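Local structure of putative oxidoreductase molybdopterin-binding subunit (Sulfolobus tokodaii, 4ZOH) at residues E90-D93 against L94-S97; G138-E141 against K142-E146; T244-E247 against E248-A252; I343-I346 against V347-A351. The protein probably serves as the molybdenum-cofactor-binding subunit of an oxidoreductase related to xanthine dehydrogenase and aldehyde oxidase, holding the pterin cytosine dinucleotide. One frame throughout, in Å; residues are numbered along the deposited sequence.

Contact 1 (E90-D93 against L94-S97); sequences EAYD and LIES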
loop_
_atom_site.group_PDB
_atom_site.type_symbol
_atom_site.label_atom_id
_atom_site.label_comp_id
_atom_site.label_asym_id
_atom_site.label_seq_id
_atom_site.Cartn_x
_atom_site.Cartn_y
_atom_site.Cartn_z
ATOM N N GLU A 90 1.357 0.753 -21.988
ATOM C CA GLU A 90 1.819 1.969 -22.636
ATOM C C GLU A 90 3.300 2.084 -22.553
ATOM O O GLU A 90 3.921 2.547 -23.513
ATOM C CB GLU A 90 1.141 3.215 -22.052
ATOM C CG GLU A 90 -0.362 3.196 -22.348
ATOM C CD GLU A 90 -1.096 4.457 -21.898
ATOM O OE1 GLU A 90 -0.410 5.405 -21.457
ATOM O OE2 GLU A 90 -2.345 4.518 -21.970
ATOM N N ALA A 91 3.890 1.595 -21.460
ATOM C CA ALA A 91 5.359 1.518 -21.354
ATOM C C ALA A 91 5.944 0.718 -22.518
ATOM O O ALA A 91 6.968 1.119 -23.123
ATOM C CB ALA A 91 5.838 0.976 -20.006
ATOM N N TYR A 92 5.292 -0.402 -22.869
ATOM C CA TYR A 92 5.883 -1.228 -23.916
ATOM C C TYR A 92 5.609 -0.644 -25.302
ATOM O O TYR A 92 6.432 -0.807 -26.171
ATOM C CB TYR A 92 5.587 -2.725 -23.742
ATOM C CG TYR A 92 6.529 -3.334 -22.665
ATOM C CD1 TYR A 92 6.200 -3.219 -21.277
ATOM C CD2 TYR A 92 7.739 -3.999 -22.995
ATOM C CE1 TYR A 92 7.010 -3.750 -20.263
ATOM C CE2 TYR A 92 8.590 -4.532 -21.969
ATOM C CZ TYR A 92 8.200 -4.405 -20.592
ATOM O OH TYR A 92 8.928 -4.882 -19.502
ATOM N N ASP A 93 4.501 0.077 -25.474
ATOM C CA ASP A 93 4.305 0.908 -26.672
ATOM C C ASP A 93 5.458 1.892 -26.779
ATOM O O ASP A 93 6.102 1.952 -27.811
ATOM C CB ASP A 93 2.987 1.695 -26.632
ATOM C CG ASP A 93 1.830 0.835 -26.623
ATOM O OD1 ASP A 93 1.966 -0.314 -27.084
ATOM O OD2 ASP A 93 0.746 1.301 -26.159
ATOM N N LEU A 94 5.738 2.630 -25.690
ATOM C CA LEU A 94 6.793 3.625 -25.699
ATOM C C LEU A 94 8.170 3.067 -25.997
ATOM O O LEU A 94 8.995 3.766 -26.583
ATOM C CB LEU A 94 6.786 4.400 -24.388
ATOM C CG LEU A 94 7.681 5.632 -24.239
ATOM C CD1 LEU A 94 7.407 6.696 -25.296
ATOM C CD2 LEU A 94 7.397 6.186 -22.865
ATOM N N ILE A 95 8.438 1.810 -25.591
ATOM C CA ILE A 95 9.715 1.148 -25.907
ATOM C C ILE A 95 9.982 1.240 -27.449
ATOM O O ILE A 95 11.082 1.542 -27.877
ATOM C CB ILE A 95 9.746 -0.351 -25.461
ATOM C CG1 ILE A 95 9.881 -0.516 -23.940
ATOM C CG2 ILE A 95 10.900 -1.107 -26.161
ATOM C CD1 ILE A 95 11.272 -0.297 -23.395
ATOM N N GLU A 96 8.964 0.996 -28.251
ATOM C CA GLU A 96 9.070 0.971 -29.713
ATOM C C GLU A 96 9.409 2.323 -30.345
ATOM O O GLU A 96 9.785 2.368 -31.512
ATOM C CB GLU A 96 7.747 0.542 -30.299
ATOM C CG GLU A 96 7.364 -0.880 -29.942
ATOM C CD GLU A 96 5.979 -1.243 -30.424
ATOM O OE1 GLU A 96 5.150 -0.340 -30.637
ATOM O OE2 GLU A 96 5.719 -2.440 -30.582
ATOM N N SER A 97 9.271 3.413 -29.584
ATOM C CA SER A 97 9.637 4.748 -30.061
ATOM C C SER A 97 11.038 5.114 -29.741
ATOM O O SER A 97 11.490 6.142 -30.237
ATOM C CB SER A 97 8.751 5.830 -29.437
ATOM O OG SER A 97 7.437 5.587 -29.848
#

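Contact 2 (G138-E141 against K142-E146); sequences GDVE and KAFKE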
loop_
_atom_site.group_PDB
_atom_site.type_symbol
_atom_site.label_atom_id
_atom_site.label_comp_id
_atom_site.label_asym_id
_atom_site.label_seq_id
_atom_site.Cartn_x
_atom_site.Cartn_y
_atom_site.Cartn_z
ATOM N N GLY A 138 49.150 -30.172 -1.691
ATOM C CA GLY A 138 49.767 -31.483 -1.482
ATOM C C GLY A 138 51.023 -31.581 -2.328
ATOM O O GLY A 138 51.775 -30.629 -2.390
ATOM N N ASP A 139 51.212 -32.697 -3.024
ATOM C CA ASP A 139 52.472 -32.987 -3.727
ATOM C C ASP A 139 52.131 -33.594 -5.065
ATOM O O ASP A 139 52.136 -34.832 -5.221
ATOM C CB ASP A 139 53.317 -33.965 -2.871
ATOM C CG ASP A 139 54.739 -34.245 -3.469
ATOM O OD1 ASP A 139 55.029 -33.973 -4.671
ATOM O OD2 ASP A 139 55.563 -34.778 -2.705
ATOM N N VAL A 140 51.827 -32.751 -6.029
ATOM C CA VAL A 140 51.298 -33.199 -7.345
ATOM C C VAL A 140 52.328 -33.982 -8.133
ATOM O O VAL A 140 51.973 -34.884 -8.929
ATOM C CB VAL A 140 50.689 -32.038 -8.217
ATOM C CG1 VAL A 140 51.769 -31.092 -8.742
ATOM C CG2 VAL A 140 49.917 -32.570 -9.415
ATOM N N GLU A 141 53.610 -33.634 -7.913
ATOM C CA GLU A 141 54.717 -34.275 -8.629
ATOM C C GLU A 141 54.857 -35.759 -8.309
ATOM O O GLU A 141 55.011 -36.593 -9.214
ATOM C CB GLU A 141 56.019 -33.534 -8.323
ATOM C CG GLU A 141 56.585 -32.641 -9.432
ATOM C CD GLU A 141 55.584 -32.038 -10.394
ATOM O OE1 GLU A 141 55.285 -32.691 -11.436
ATOM O OE2 GLU A 141 55.137 -30.888 -10.134
ATOM N N LYS A 142 54.805 -36.030 -7.010
ATOM C CA LYS A 142 54.760 -37.337 -6.425
ATOM C C LYS A 142 53.557 -38.155 -6.903
ATOM O O LYS A 142 53.705 -39.377 -7.165
ATOM C CB LYS A 142 54.730 -37.178 -4.893
ATOM C CG LYS A 142 54.554 -38.470 -4.109
ATOM C CD LYS A 142 54.613 -38.203 -2.619
ATOM C CE LYS A 142 54.766 -39.516 -1.846
ATOM N NZ LYS A 142 53.509 -39.879 -1.158
ATOM N N ALA A 143 52.380 -37.500 -7.000
ATOM C CA ALA A 143 51.189 -38.144 -7.534
ATOM C C ALA A 143 51.389 -38.609 -8.940
ATOM O O ALA A 143 51.015 -39.725 -9.267
ATOM C CB ALA A 143 49.946 -37.209 -7.485
ATOM N N PHE A 144 51.868 -37.738 -9.812
ATOM C CA PHE A 144 52.017 -38.154 -11.191
ATOM C C PHE A 144 53.246 -39.076 -11.367
ATOM O O PHE A 144 53.309 -39.800 -12.365
ATOM C CB PHE A 144 51.996 -36.987 -12.173
ATOM C CG PHE A 144 50.611 -36.442 -12.415
ATOM C CD1 PHE A 144 49.943 -35.722 -11.412
ATOM C CD2 PHE A 144 49.952 -36.692 -13.617
ATOM C CE1 PHE A 144 48.633 -35.259 -11.611
ATOM C CE2 PHE A 144 48.639 -36.254 -13.810
ATOM C CZ PHE A 144 47.982 -35.520 -12.823
ATOM N N LYS A 145 54.179 -39.074 -10.397
ATOM C CA LYS A 145 55.379 -39.961 -10.455
ATOM C C LYS A 145 54.947 -41.406 -10.201
ATOM O O LYS A 145 55.205 -42.277 -11.030
ATOM C CB LYS A 145 56.479 -39.556 -9.439
ATOM C CG LYS A 145 57.876 -40.111 -9.707
ATOM C CD LYS A 145 58.579 -39.329 -10.827
ATOM C CE LYS A 145 59.585 -40.175 -11.618
ATOM N NZ LYS A 145 60.674 -40.728 -10.756
ATOM N N GLU A 146 54.259 -41.597 -9.074
ATOM C CA GLU A 146 53.672 -42.859 -8.577
ATOM C C GLU A 146 52.485 -43.478 -9.352
ATOM O O GLU A 146 51.986 -44.514 -8.944
ATOM C CB GLU A 146 53.222 -42.660 -7.129
ATOM C CG GLU A 146 54.324 -42.456 -6.113
ATOM C CD GLU A 146 53.793 -42.202 -4.704
ATOM O OE1 GLU A 146 52.572 -41.916 -4.526
ATOM O OE2 GLU A 146 54.600 -42.275 -3.747
#

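Contact 3 (T244-E247 against E248-A252); sequences TRTE and EFISA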
loop_
_atom_site.group_PDB
_atom_site.type_symbol
_atom_site.label_atom_id
_atom_site.label_comp_id
_atom_site.label_asym_id
_atom_site.label_seq_id
_atom_site.Cartn_x
_atom_site.Cartn_y
_atom_site.Cartn_z
ATOM N N THR A 244 9.370 -8.491 -18.445
ATOM C CA THR A 244 8.735 -9.683 -19.021
ATOM C C THR A 244 9.643 -10.915 -18.789
ATOM O O THR A 244 10.855 -10.798 -18.421
ATOM C CB THR A 244 8.515 -9.531 -20.516
ATOM O OG1 THR A 244 9.792 -9.587 -21.143
ATOM C CG2 THR A 244 7.775 -8.173 -20.856
ATOM N N ARG A 245 9.094 -12.101 -18.987
ATOM C CA ARG A 245 9.917 -13.327 -18.742
ATOM C C ARG A 245 11.014 -13.434 -19.851
ATOM O O ARG A 245 12.116 -13.894 -19.580
ATOM C CB ARG A 245 9.012 -14.606 -18.720
ATOM C CG ARG A 245 9.763 -15.939 -18.661
ATOM C CD ARG A 245 10.705 -16.057 -17.470
ATOM N NE ARG A 245 9.843 -16.032 -16.297
ATOM C CZ ARG A 245 10.202 -16.303 -15.048
ATOM N NH1 ARG A 245 11.489 -16.536 -14.747
ATOM N NH2 ARG A 245 9.265 -16.268 -14.076
ATOM N N THR A 246 10.696 -13.034 -21.081
ATOM C CA THR A 246 11.766 -12.903 -22.141
ATOM C C THR A 246 12.938 -12.052 -21.640
ATOM O O THR A 246 14.110 -12.492 -21.647
ATOM C CB THR A 246 11.219 -12.439 -23.491
ATOM O OG1 THR A 246 10.201 -13.360 -23.895
ATOM C CG2 THR A 246 12.307 -12.368 -24.590
ATOM N N GLU A 247 12.627 -10.882 -21.099
ATOM C CA GLU A 247 13.660 -10.061 -20.484
ATOM C C GLU A 247 14.439 -10.802 -19.423
ATOM O O GLU A 247 15.697 -10.713 -19.358
ATOM C CB GLU A 247 13.015 -8.798 -19.846
ATOM C CG GLU A 247 12.573 -7.779 -20.912
ATOM C CD GLU A 247 12.100 -6.512 -20.231
ATOM O OE1 GLU A 247 12.932 -5.650 -19.850
ATOM O OE2 GLU A 247 10.892 -6.425 -20.055
ATOM N N GLU A 248 13.702 -11.504 -18.536
ATOM C CA GLU A 248 14.350 -12.145 -17.418
ATOM C C GLU A 248 15.363 -13.159 -18.014
ATOM O O GLU A 248 16.501 -13.155 -17.649
ATOM C CB GLU A 248 13.295 -12.876 -16.512
ATOM C CG GLU A 248 13.893 -13.278 -15.180
ATOM C CD GLU A 248 14.077 -12.137 -14.185
ATOM O OE1 GLU A 248 14.279 -12.485 -12.996
ATOM O OE2 GLU A 248 14.019 -10.882 -14.556
ATOM N N PHE A 249 14.935 -13.977 -18.976
ATOM C CA PHE A 249 15.818 -15.019 -19.524
ATOM C C PHE A 249 17.092 -14.443 -20.094
ATOM O O PHE A 249 18.135 -14.981 -19.864
ATOM C CB PHE A 249 15.103 -15.843 -20.625
ATOM C CG PHE A 249 14.352 -17.015 -20.075
ATOM C CD1 PHE A 249 15.057 -18.046 -19.438
ATOM C CD2 PHE A 249 12.953 -17.089 -20.178
ATOM C CE1 PHE A 249 14.405 -19.140 -18.895
ATOM C CE2 PHE A 249 12.292 -18.193 -19.665
ATOM C CZ PHE A 249 13.002 -19.221 -19.024
ATOM N N ILE A 250 16.962 -13.299 -20.779
ATOM C CA ILE A 250 18.051 -12.662 -21.480
ATOM C C ILE A 250 19.014 -11.892 -20.554
ATOM O O ILE A 250 20.210 -11.714 -20.857
ATOM C CB ILE A 250 17.339 -11.867 -22.572
ATOM C CG1 ILE A 250 17.218 -12.735 -23.805
ATOM C CG2 ILE A 250 17.795 -10.454 -22.752
ATOM C CD1 ILE A 250 16.147 -12.222 -24.720
ATOM N N SER A 251 18.519 -11.477 -19.400
ATOM C CA SER A 251 19.313 -10.590 -18.545
ATOM C C SER A 251 19.654 -11.093 -17.166
ATOM O O SER A 251 20.387 -10.435 -16.419
ATOM C CB SER A 251 18.589 -9.225 -18.441
ATOM O OG SER A 251 17.261 -9.361 -17.958
ATOM N N ALA A 252 19.080 -12.209 -16.727
ATOM C CA ALA A 252 19.282 -12.499 -15.302
ATOM C C ALA A 252 19.184 -13.983 -15.022
ATOM O O ALA A 252 18.544 -14.726 -15.806
ATOM C CB ALA A 252 18.331 -11.711 -14.437
#

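Contact 4 (I343-I346 against V347-A351); sequences IERI and VNIVA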
loop_
_atom_site.group_PDB
_atom_site.type_symbol
_atom_site.label_atom_id
_atom_site.label_comp_id
_atom_site.label_asym_id
_atom_site.label_seq_id
_atom_site.Cartn_x
_atom_site.Cartn_y
_atom_site.Cartn_z
ATOM N N ILE A 343 34.893 -33.690 -9.921
ATOM C CA ILE A 343 35.526 -34.814 -9.283
ATOM C C ILE A 343 34.687 -36.122 -9.433
ATOM O O ILE A 343 35.258 -37.191 -9.665
ATOM C CB ILE A 343 35.958 -34.556 -7.811
ATOM C CG1 ILE A 343 36.891 -35.685 -7.307
ATOM C CG2 ILE A 343 34.780 -34.318 -6.834
ATOM C CD1 ILE A 343 38.154 -35.879 -8.158
ATOM N N GLU A 344 33.349 -36.036 -9.347
ATOM C CA GLU A 344 32.486 -37.238 -9.427
ATOM C C GLU A 344 32.399 -37.798 -10.830
ATOM O O GLU A 344 32.329 -39.026 -11.018
ATOM C CB GLU A 344 31.114 -36.996 -8.808
ATOM C CG GLU A 344 31.157 -36.664 -7.357
ATOM C CD GLU A 344 31.722 -37.843 -6.564
ATOM O OE1 GLU A 344 31.056 -38.915 -6.606
ATOM O OE2 GLU A 344 32.840 -37.688 -5.962
ATOM N N ARG A 345 32.508 -36.961 -11.839
ATOM C CA ARG A 345 32.650 -37.492 -13.168
ATOM C C ARG A 345 34.023 -38.188 -13.390
ATOM O O ARG A 345 34.098 -39.307 -13.930
ATOM C CB ARG A 345 32.448 -36.398 -14.182
ATOM C CG ARG A 345 30.992 -35.865 -14.245
ATOM C CD ARG A 345 30.039 -36.929 -14.774
ATOM N NE ARG A 345 30.399 -37.309 -16.129
ATOM C CZ ARG A 345 30.796 -38.524 -16.509
ATOM N NH1 ARG A 345 30.817 -39.540 -15.625
ATOM N NH2 ARG A 345 31.114 -38.726 -17.803
ATOM N N ILE A 346 35.095 -37.524 -12.969
ATOM C CA ILE A 346 36.442 -38.024 -13.120
ATOM C C ILE A 346 36.491 -39.424 -12.449
ATOM O O ILE A 346 36.915 -40.336 -13.097
ATOM C CB ILE A 346 37.483 -37.024 -12.509
ATOM C CG1 ILE A 346 37.725 -35.840 -13.491
ATOM C CG2 ILE A 346 38.826 -37.711 -12.202
ATOM C CD1 ILE A 346 38.292 -34.627 -12.777
ATOM N N VAL A 347 36.036 -39.547 -11.183
ATOM C CA VAL A 347 35.975 -40.798 -10.429
ATOM C C VAL A 347 35.277 -41.917 -11.251
ATOM O O VAL A 347 35.758 -43.078 -11.288
ATOM C CB VAL A 347 35.258 -40.606 -9.087
ATOM C CG1 VAL A 347 34.779 -41.936 -8.511
ATOM C CG2 VAL A 347 36.179 -39.975 -8.056
ATOM N N ASN A 348 34.195 -41.583 -11.950
ATOM C CA ASN A 348 33.530 -42.616 -12.731
ATOM C C ASN A 348 34.269 -42.923 -13.999
ATOM O O ASN A 348 34.224 -44.064 -14.516
ATOM C CB ASN A 348 32.069 -42.284 -13.037
ATOM C CG ASN A 348 31.112 -42.863 -12.041
ATOM O OD1 ASN A 348 31.339 -42.913 -10.798
ATOM N ND2 ASN A 348 30.034 -43.379 -12.600
ATOM N N ILE A 349 34.970 -41.913 -14.515
ATOM C CA ILE A 349 35.650 -42.089 -15.787
ATOM C C ILE A 349 36.783 -43.071 -15.512
ATOM O O ILE A 349 37.054 -43.926 -16.314
ATOM C CB ILE A 349 36.137 -40.744 -16.387
ATOM C CG1 ILE A 349 34.982 -40.058 -17.092
ATOM C CG2 ILE A 349 37.340 -40.957 -17.311
ATOM C CD1 ILE A 349 35.184 -38.579 -17.089
ATOM N N VAL A 350 37.398 -42.938 -14.357
ATOM C CA VAL A 350 38.507 -43.762 -13.978
ATOM C C VAL A 350 37.965 -45.192 -13.754
ATOM O O VAL A 350 38.451 -46.108 -14.424
ATOM C CB VAL A 350 39.165 -43.220 -12.714
ATOM C CG1 VAL A 350 40.107 -44.254 -12.120
ATOM C CG2 VAL A 350 39.929 -41.938 -13.030
ATOM N N ALA A 351 36.975 -45.335 -12.832
ATOM C CA ALA A 351 36.236 -46.603 -12.550
ATOM C C ALA A 351 35.919 -47.345 -13.836
ATOM O O ALA A 351 36.330 -48.489 -13.987
ATOM C CB ALA A 351 34.985 -46.386 -11.663
#

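Contact 1 (E90-D93 against L94-S97)
The amide N of Leu94 donates to O of Glu90 at 2.8 Å, a nearly straight bond with 165° at the hydrogen. One residue on, Ile95 N reaches O of Ala91 at 3.0 Å along a more bent path. Two bonds that span three residues follow: a weak one from Glu96 N to O of Asp93, and one from Ser97 N to O of Leu94.

The side chains of Tyr92 and Ile95 run side by side, with Tyr92 CD2 4.2 Å from Ile95 CG1, a loose apolar touch. The first torsion of Ile95 (-74°) lays CG1 back over the preceding turn, 3.4 Å from Ala91 O. Asp93 and Glu96 bring like charges near each other, Asp93 OD1 lying 4.8 Å from Glu96 OE1; basic side chains of two other protein chains form salt bridges with Asp93, and one of those chains also supplies the partners of Glu96, probably easing the repulsion.

Tyr92 OH is hydrogen-bonded to Glu247 OE2. Within the hammerhead region, helix 88-95 packs on strands 32-38 and 79-85: Ala91, Tyr92 and Ile95 meet Phe33, Ala35 and Val37, while Leu94 and Ile95 rest on Val83.

Contact 2 (G138-E141 against K142-E146)
The Phe144 ring meets the preceding turn at its edge, where Val140 O lies near the ring plane, 3.3 Å from CD1. Val140 CG2 comes in beside the same stretch of ring, equally near CD1 and CE1, and is 3.7 Å from CE1. This is the first turn of helix 140-145, with Asp139 as its N-cap.

The rotation of Asp139 explains the cap. Its CG lies anti to the backbone N (chi1 -175°), which turns the carboxylate toward Lys142 N, and OD1 takes that N-H at 3.1 Å. The donor comes from above the carboxylate plane, 56° out of it, yet the bond itself is straight. Asp139 also offers its backbone, its O accepting from Ala143 N, so the residue grips two successive amides. A carboxylate at a helix start would probably be favoured by the amide dipoles there.

Next along, Phe144 N bonds to Val140 O at 3.0 Å; that carbonyl accepts the amide and also lies at the ring edge. Beyond the two segments the ring joins Arg276 in a cation-pi pair and leans on Glu263 and Ala265 of strand 254-266. With an alanine here, Val140 CG2 would probably lose its aromatic neighbour and Arg276 would be left without its pi partner.

The Asp139 and Lys142 side chains cross at about a right angle, so that Lys142 CB is 3.2 Å from Asp139 OD1 and CD 3.6 Å from Asp139 OD2, while Lys142 NZ continues to a long salt bridge with Glu146 OE2, at 3.7 Å.

Contact 3 (T244-E247 against E248-A252)
The aliphatic stem of Arg245 crosses the Phe249 side chain obliquely: CD comes within 3.4 Å of CE2 on Phe249, and CG is almost as close to the same ring carbon. Bends at chi2 (57°) and chi3 (65°) fold the stem back on itself there, and they leave the guanidinium plane turned 55° from the ring. NH1 of the arginine passes Glu248 CG at 4.1 Å. One residue further on, Thr246 CG2 and Ile250 CD1 run alongside each other, 3.8 Å apart.

Among these residues the i-to-i+4 backbone bonds follow the helix. Glu248 N bonds to Thr244 O, Ile250 N to Thr246 O, and Phe249 N to Arg245 O at 2.9 Å; the last in the series, from Ser251 N to Glu247 O, is weak.

The start of helix 245-251 is closed by a capping box. Glu247 N donates to Thr244 OG1 at 3.1 Å, and Thr244 N returns a bond to Glu247 OE2 at 3.0 Å, the donor standing above the carboxylate plane.

Further out, Arg38 pairs with Glu247 OE1, and Tyr92 also holds OE2. Arg168 takes Glu248 OE2 in a salt bridge, and Phe636 meets the Phe249 ring edge to face. Pro164 O binds Arg245 NH1, and a backbone group of another protein's chain binds NH2. The side chain of Arg245 is about 9 Å from the bound iron-sulfur cluster. A leucine in place of Arg245 is likely to leave Pro164 O and that other chain's backbone group without their donors.

Contact 4 (I343-I346 against V347-A351)
Arg345 and Asn348 meet through a flat group and a methylene: Asn348 CB lies at the edge of the guanidinium, near its plane and 4.0 Å from NH1. Over one face of the same group sits Ile349 CD1, 4.1 Å from NH2. The arginine reaches both because its chain bends in the same sense at chi2 (-67°) and chi3 (-62°), curling the end back toward the following turn. Its guanidinium stands at 78° to the Asn348 amide, so the two groups do not stack.

Apolar contact between successive turns is lighter. Ile343 CG1 is 4.4 Å from Val347 CG2, and Ile346 CG2 keeps the same separation from Val350 CG2; the two valine methyls also lie close to the carbonyl oxygens of Ile343 and Ile346, respectively.

The backbone bonds are those of a continuous alpha helix. Val347 N meets Ile343 O at 2.9 Å, Ile349 N meets Arg345 O at 2.8 Å, and Val350 N meets Ile346 O nearly head-on. The bond from Asn348 N to Glu344 O is longer, 3.3 Å, and its donor approaches from above the carbonyl plane.

The buried polar ends are satisfied by other parts of the chain. Glu687, Ile694 O and Asn684 hold the Arg345 guanidinium, while Arg362 binds both Glu344 and Asn348. Helix 336-353 lies against helices 358-365 and 673-688 and the sheet: Val347 and Val350 face Ile361, Ile346 and Val350 lie on Val264 of strand 254-266, and Ile349 packs against Ile151 and Leu155 of strand 149-161.

In the fold
The four contacts follow one another along the chain, each built on one helix and, in contacts 2 and 3, the residues flanking it. Contacts 1 and 3 form one pair, their centres about 17 Å apart and directly joined through Tyr92 and Glu247, so a hammerhead-region helix is tied to one in the first cofactor-binding range. Contacts 2 and 4 form the second pair, about 19 Å between centres without touching. Contact 1 lies about 63 Å from contact 2, across the chain's centre. Helices 88-95 and 245-251 thus sit where other protein chains meet this one, while 140-145 and 336-353 pack on the five-stranded sheet, both touching strand 254-266.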